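Local atomic coordinates of DNA endonuclease I-CvuI (Chlorella vulgaris, PDB entry 5A72), a protein that probably cuts double-stranded DNA at a specific target site as a LAGLIDADG homing endonuclease, so promoting the homing of its intron. Residues Gly17-Asp22 against Leu45-Ser50. Sequence-based numbering, arbitrary orientation.
Sequences GFVDAD and LTVFQS. With CA (calcium ion), chain F; CA (calcium ion), chain E; nucleotides of chain D.
Asp22 and Phe48 join the C-terminal part of the LAGLIDADG helix to a DNA-binding strand through one backbone bond: Phe48 N donates to Asp22 O (3.2 Å), nearly straight at 176°. The Asp22 carboxylate reaches the DNA side, where OD2 binds a calcium ion at 2.5 Å together with OP1 of DC14, chain D, and two waters. Ala21 O holds the second calcium ion at 2.4 Å, with OP2 of DG15 of chain D and two waters. Ala21 O of the second subunit and a further phosphate complete the first site, Asp22 OD2 of that subunit and another phosphate the second, the paired sites of a LAGLIDADG dimer. On the strand, Ser50 N donates to OP2 of DC14 (2.8 Å). With CG anti to the carbonyl carbon (chi1 -48°), the Phe48 ring turns one face to the guanine of DG15, whose C8 sits over the ring centre, and its CD1 edge to Asp22 O. Replacing Phe48 by alanine would probably leave that guanine without its aromatic support and open a gap beside Asp22 O. In the apolar layer between helix and strand, Val47 CG1 abuts the edge of the Phe18 ring, in its plane, and Val47 CG2 touches Val19 CG2 at 4.0 Å. The segment axes, helix and strand, cross at 76°. Helix 54-64 packs on Phe18 and Val47, helix 84-94 touches Leu45, and strand 76-82 pairs with strand 39-50.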
ATOM      1  N   GLY B  17      -4.807  -0.332  -6.306  1.00 22.86           N
ATOM      2  CA  GLY B  17      -3.998  -1.210  -5.480  1.00 21.27           C
ATOM      3  C   GLY B  17      -3.180  -0.389  -4.507  1.00 20.68           C
ATOM      4  O   GLY B  17      -3.091  -0.698  -3.319  1.00 21.97           O
ATOM      5  N   PHE B  18      -2.611   0.695  -5.011  1.00 23.09           N
ATOM      6  CA  PHE B  18      -1.778   1.547  -4.190  1.00 21.60           C
ATOM      7  C   PHE B  18      -2.591   2.245  -3.112  1.00 21.90           C
ATOM      8  O   PHE B  18      -2.159   2.319  -1.967  1.00 24.32           O
ATOM      9  CB  PHE B  18      -1.049   2.571  -5.050  1.00 20.22           C
ATOM     10  CG  PHE B  18       0.176   3.123  -4.401  1.00 21.71           C
ATOM     11  CD1 PHE B  18       1.388   2.442  -4.488  1.00 26.29           C
ATOM     12  CD2 PHE B  18       0.125   4.310  -3.688  1.00 22.02           C
ATOM     13  CE1 PHE B  18       2.539   2.947  -3.884  1.00 29.95           C
ATOM     14  CE2 PHE B  18       1.266   4.819  -3.078  1.00 29.47           C
ATOM     15  CZ  PHE B  18       2.478   4.140  -3.178  1.00 29.84           C
ATOM     16  N   VAL B  19      -3.769   2.751  -3.462  1.00 23.06           N
ATOM     17  CA  VAL B  19      -4.617   3.390  -2.458  1.00 22.34           C
ATOM     18  C   VAL B  19      -5.162   2.360  -1.455  1.00 23.48           C
ATOM     19  O   VAL B  19      -5.141   2.605  -0.242  1.00 26.74           O
ATOM     20  CB  VAL B  19      -5.787   4.162  -3.097  1.00 21.55           C
ATOM     21  CG1 VAL B  19      -6.629   4.817  -2.019  1.00 19.75           C
ATOM     22  CG2 VAL B  19      -5.258   5.218  -4.051  1.00 19.78           C
ATOM     23  N   ASP B  20      -5.620   1.207  -1.941  1.00 19.53           N
ATOM     24  CA  ASP B  20      -6.062   0.139  -1.045  1.00 23.98           C
ATOM     25  C   ASP B  20      -5.029  -0.147   0.050  1.00 27.82           C
ATOM     26  O   ASP B  20      -5.383  -0.529   1.160  1.00 29.60           O
ATOM     27  CB  ASP B  20      -6.349  -1.151  -1.821  1.00 23.51           C
ATOM     28  CG  ASP B  20      -7.813  -1.289  -2.221  1.00 27.58           C
ATOM     29  OD1 ASP B  20      -8.668  -0.604  -1.618  1.00 26.81           O
ATOM     30  OD2 ASP B  20      -8.110  -2.096  -3.137  1.00 27.27           O
ATOM     31  N   ALA B  21      -3.752   0.057  -0.253  1.00 25.02           N
ATOM     32  CA  ALA B  21      -2.712  -0.256   0.707  1.00 25.77           C
ATOM     33  C   ALA B  21      -2.195   0.978   1.458  1.00 26.95           C
ATOM     34  O   ALA B  21      -2.283   1.049   2.681  1.00 26.11           O
ATOM     35  CB  ALA B  21      -1.571  -0.967   0.003  1.00 25.25           C
ATOM     36  N   ASP B  22      -1.663   1.946   0.715  1.00 28.43           N
ATOM     37  CA  ASP B  22      -0.957   3.092   1.297  1.00 32.15           C
ATOM     38  C   ASP B  22      -1.770   4.365   1.252  1.00 30.96           C
ATOM     39  O   ASP B  22      -1.210   5.466   1.307  1.00 27.75           O
ATOM     40  CB  ASP B  22       0.367   3.340   0.569  1.00 32.30           C
ATOM     41  CG  ASP B  22       1.551   2.729   1.286  1.00 32.79           C
ATOM     42  OD1 ASP B  22       1.336   1.924   2.219  1.00 31.64           O
ATOM     43  OD2 ASP B  22       2.699   3.052   0.901  1.00 35.31           O
ATOM     44  N   LEU B  45      -9.360  11.928  -0.587  1.00 24.06           N
ATOM     45  CA  LEU B  45      -8.529  10.775  -0.860  1.00 23.44           C
ATOM     46  C   LEU B  45      -7.089  11.193  -0.672  1.00 23.67           C
ATOM     47  O   LEU B  45      -6.677  12.252  -1.143  1.00 25.88           O
ATOM     48  CB  LEU B  45      -8.764  10.251  -2.269  1.00 22.69           C
ATOM     49  CG  LEU B  45      -7.810   9.154  -2.703  1.00 22.65           C
ATOM     50  CD1 LEU B  45      -8.590   8.135  -3.492  1.00 28.19           C
ATOM     51  CD2 LEU B  45      -6.718   9.741  -3.560  1.00 23.56           C
ATOM     52  N   THR B  46      -6.317  10.370   0.017  1.00 25.76           N
ATOM     53  CA  THR B  46      -4.935  10.726   0.302  1.00 25.81           C
ATOM     54  C   THR B  46      -3.987   9.533   0.169  1.00 25.73           C
ATOM     55  O   THR B  46      -4.318   8.416   0.548  1.00 28.49           O
ATOM     56  CB  THR B  46      -4.813  11.332   1.711  1.00 29.28           C
ATOM     57  OG1 THR B  46      -5.702  12.465   1.833  1.00 30.45           O
ATOM     58  CG2 THR B  46      -3.380  11.755   1.982  1.00 24.85           C
ATOM     59  N   VAL B  47      -2.812   9.782  -0.396  1.00 28.97           N
ATOM     60  CA  VAL B  47      -1.773   8.768  -0.546  1.00 25.53           C
ATOM     61  C   VAL B  47      -0.498   9.210   0.156  1.00 21.81           C
ATOM     62  O   VAL B  47      -0.046  10.319  -0.023  1.00 25.25           O
ATOM     63  CB  VAL B  47      -1.467   8.508  -2.014  1.00 21.29           C
ATOM     64  CG1 VAL B  47      -0.307   7.581  -2.132  1.00 25.50           C
ATOM     65  CG2 VAL B  47      -2.687   7.922  -2.700  1.00 26.16           C
ATOM     66  N   PHE B  48       0.077   8.343   0.963  1.00 26.35           N
ATOM     67  CA  PHE B  48       1.241   8.714   1.747  1.00 27.57           C
ATOM     68  C   PHE B  48       2.451   7.995   1.209  1.00 29.20           C
ATOM     69  O   PHE B  48       2.331   6.902   0.664  1.00 30.39           O
ATOM     70  CB  PHE B  48       1.022   8.378   3.216  1.00 26.20           C
ATOM     71  CG  PHE B  48      -0.302   8.842   3.731  1.00 29.38           C
ATOM     72  CD1 PHE B  48      -1.427   8.034   3.617  1.00 28.10           C
ATOM     73  CD2 PHE B  48      -0.434  10.098   4.301  1.00 27.94           C
ATOM     74  CE1 PHE B  48      -2.664   8.464   4.072  1.00 30.57           C
ATOM     75  CE2 PHE B  48      -1.657  10.533   4.771  1.00 28.33           C
ATOM     76  CZ  PHE B  48      -2.780   9.715   4.655  1.00 30.52           C
ATOM     77  N   GLN B  49       3.615   8.623   1.330  1.00 30.14           N
ATOM     78  CA  GLN B  49       4.860   7.970   0.963  1.00 30.51           C
ATOM     79  C   GLN B  49       6.008   8.744   1.569  1.00 31.73           C
ATOM     80  O   GLN B  49       5.881   9.940   1.846  1.00 34.77           O
ATOM     81  CB  GLN B  49       5.008   7.865  -0.554  1.00 23.43           C
ATOM     82  CG  GLN B  49       5.998   6.797  -1.014  1.00 34.43           C
ATOM     83  CD  GLN B  49       5.567   5.367  -0.681  1.00 29.28           C
ATOM     84  OE1 GLN B  49       4.415   5.110  -0.356  1.00 34.27           O
ATOM     85  NE2 GLN B  49       6.504   4.436  -0.765  1.00 32.60           N
ATOM     86  N   SER B  50       7.112   8.052   1.820  1.00 30.46           N
ATOM     87  CA  SER B  50       8.316   8.712   2.283  1.00 32.96           C
ATOM     88  C   SER B  50       8.808   9.702   1.223  1.00 33.45           C
ATOM     89  O   SER B  50       8.828   9.387   0.025  1.00 31.50           O
ATOM     90  CB  SER B  50       9.396   7.687   2.604  1.00 30.87           C
ATOM     91  OG  SER B  50      10.431   8.295   3.350  1.00 41.16           O
TER
HETATM   92 CA    CA F1164       4.385   1.530   2.003  1.00 33.21          CA
HETATM   93 CA    CA E1163      -1.802  -0.248   4.610  1.00 29.18          CA
ATOM     94  P    DC D  14       6.100   4.611   3.118  1.00 33.52           P
ATOM     95  OP1  DC D  14       5.467   3.529   2.333  1.00 29.33           O
ATOM     96  OP2  DC D  14       7.227   5.380   2.534  1.00 35.16           O
ATOM     97  O5'  DC D  14       4.959   5.657   3.577  1.00 37.80           O
ATOM     98  C5'  DC D  14       3.568   5.283   3.563  1.00 29.03           C
ATOM     99  C4'  DC D  14       3.157   4.630   4.869  1.00 30.08           C
ATOM    100  O4'  DC D  14       3.681   5.371   6.000  1.00 31.33           O
ATOM    101  C3'  DC D  14       1.640   4.525   5.110  1.00 28.04           C
ATOM    102  O3'  DC D  14       1.334   3.193   5.400  1.00 25.98           O
ATOM    103  C2'  DC D  14       1.400   5.439   6.326  1.00 24.13           C
ATOM    104  C1'  DC D  14       2.723   5.294   7.028  1.00 27.45           C
ATOM    105  N1   DC D  14       3.048   6.305   8.100  1.00 26.56           N
ATOM    106  C2   DC D  14       2.352   6.278   9.311  1.00 25.24           C
ATOM    107  O2   DC D  14       1.420   5.462   9.458  1.00 26.88           O
ATOM    108  N3   DC D  14       2.707   7.155  10.289  1.00 21.27           N
ATOM    109  C4   DC D  14       3.714   8.005  10.096  1.00 21.19           C
ATOM    110  N4   DC D  14       4.032   8.835  11.093  1.00 21.40           N
ATOM    111  C5   DC D  14       4.441   8.043   8.875  1.00 23.83           C
ATOM    112  C6   DC D  14       4.088   7.175   7.919  1.00 27.90           C
ATOM    113  P    DG D  15      -0.163   2.729   5.726  1.00 31.62           P
ATOM    114  OP1  DG D  15      -0.352   2.897   7.188  1.00 28.63           O
ATOM    115  OP2  DG D  15      -0.274   1.351   5.208  1.00 33.84           O
ATOM    116  O5'  DG D  15      -1.100   3.646   4.762  1.00 32.73           O
ATOM    117  C5'  DG D  15      -1.757   4.887   5.210  1.00 30.91           C
ATOM    118  C4'  DG D  15      -2.591   4.683   6.463  1.00 28.85           C
ATOM    119  O4'  DG D  15      -1.924   5.302   7.588  1.00 30.77           O
ATOM    120  C3'  DG D  15      -3.979   5.288   6.453  1.00 28.92           C
ATOM    121  O3'  DG D  15      -4.807   4.521   7.344  1.00 33.54           O
ATOM    122  C2'  DG D  15      -3.711   6.700   6.981  1.00 27.42           C
ATOM    123  C1'  DG D  15      -2.655   6.426   8.043  1.00 24.21           C
ATOM    124  N9   DG D  15      -1.682   7.497   8.252  1.00 23.43           N
ATOM    125  C8   DG D  15      -0.905   8.104   7.298  1.00 22.62           C
ATOM    126  N7   DG D  15      -0.077   8.988   7.786  1.00 23.35           N
ATOM    127  C5   DG D  15      -0.302   8.945   9.161  1.00 22.34           C
ATOM    128  C6   DG D  15       0.302   9.687  10.220  1.00 23.82           C
ATOM    129  O6   DG D  15       1.197  10.555  10.153  1.00 22.43           O
ATOM    130  N1   DG D  15      -0.220   9.328  11.460  1.00 22.59           N
ATOM    131  C2   DG D  15      -1.195   8.384  11.655  1.00 23.55           C
ATOM    132  N2   DG D  15      -1.565   8.173  12.926  1.00 27.08           N
ATOM    133  N3   DG D  15      -1.766   7.686  10.678  1.00 21.56           N
ATOM    134  C4   DG D  15      -1.272   8.018   9.464  1.00 20.73           C
TER
HETATM  135  O   HOH W   1      -3.934  -1.037   3.670  1.00 28.17           O
HETATM  136  O   HOH W   2      -3.667   1.732   5.488  1.00 36.48           O
HETATM  137  O   HOH W   3       5.469   1.601  -0.089  1.00 30.54           O
HETATM  138  O   HOH W   4       6.413  -0.111   2.373  1.00 32.44           O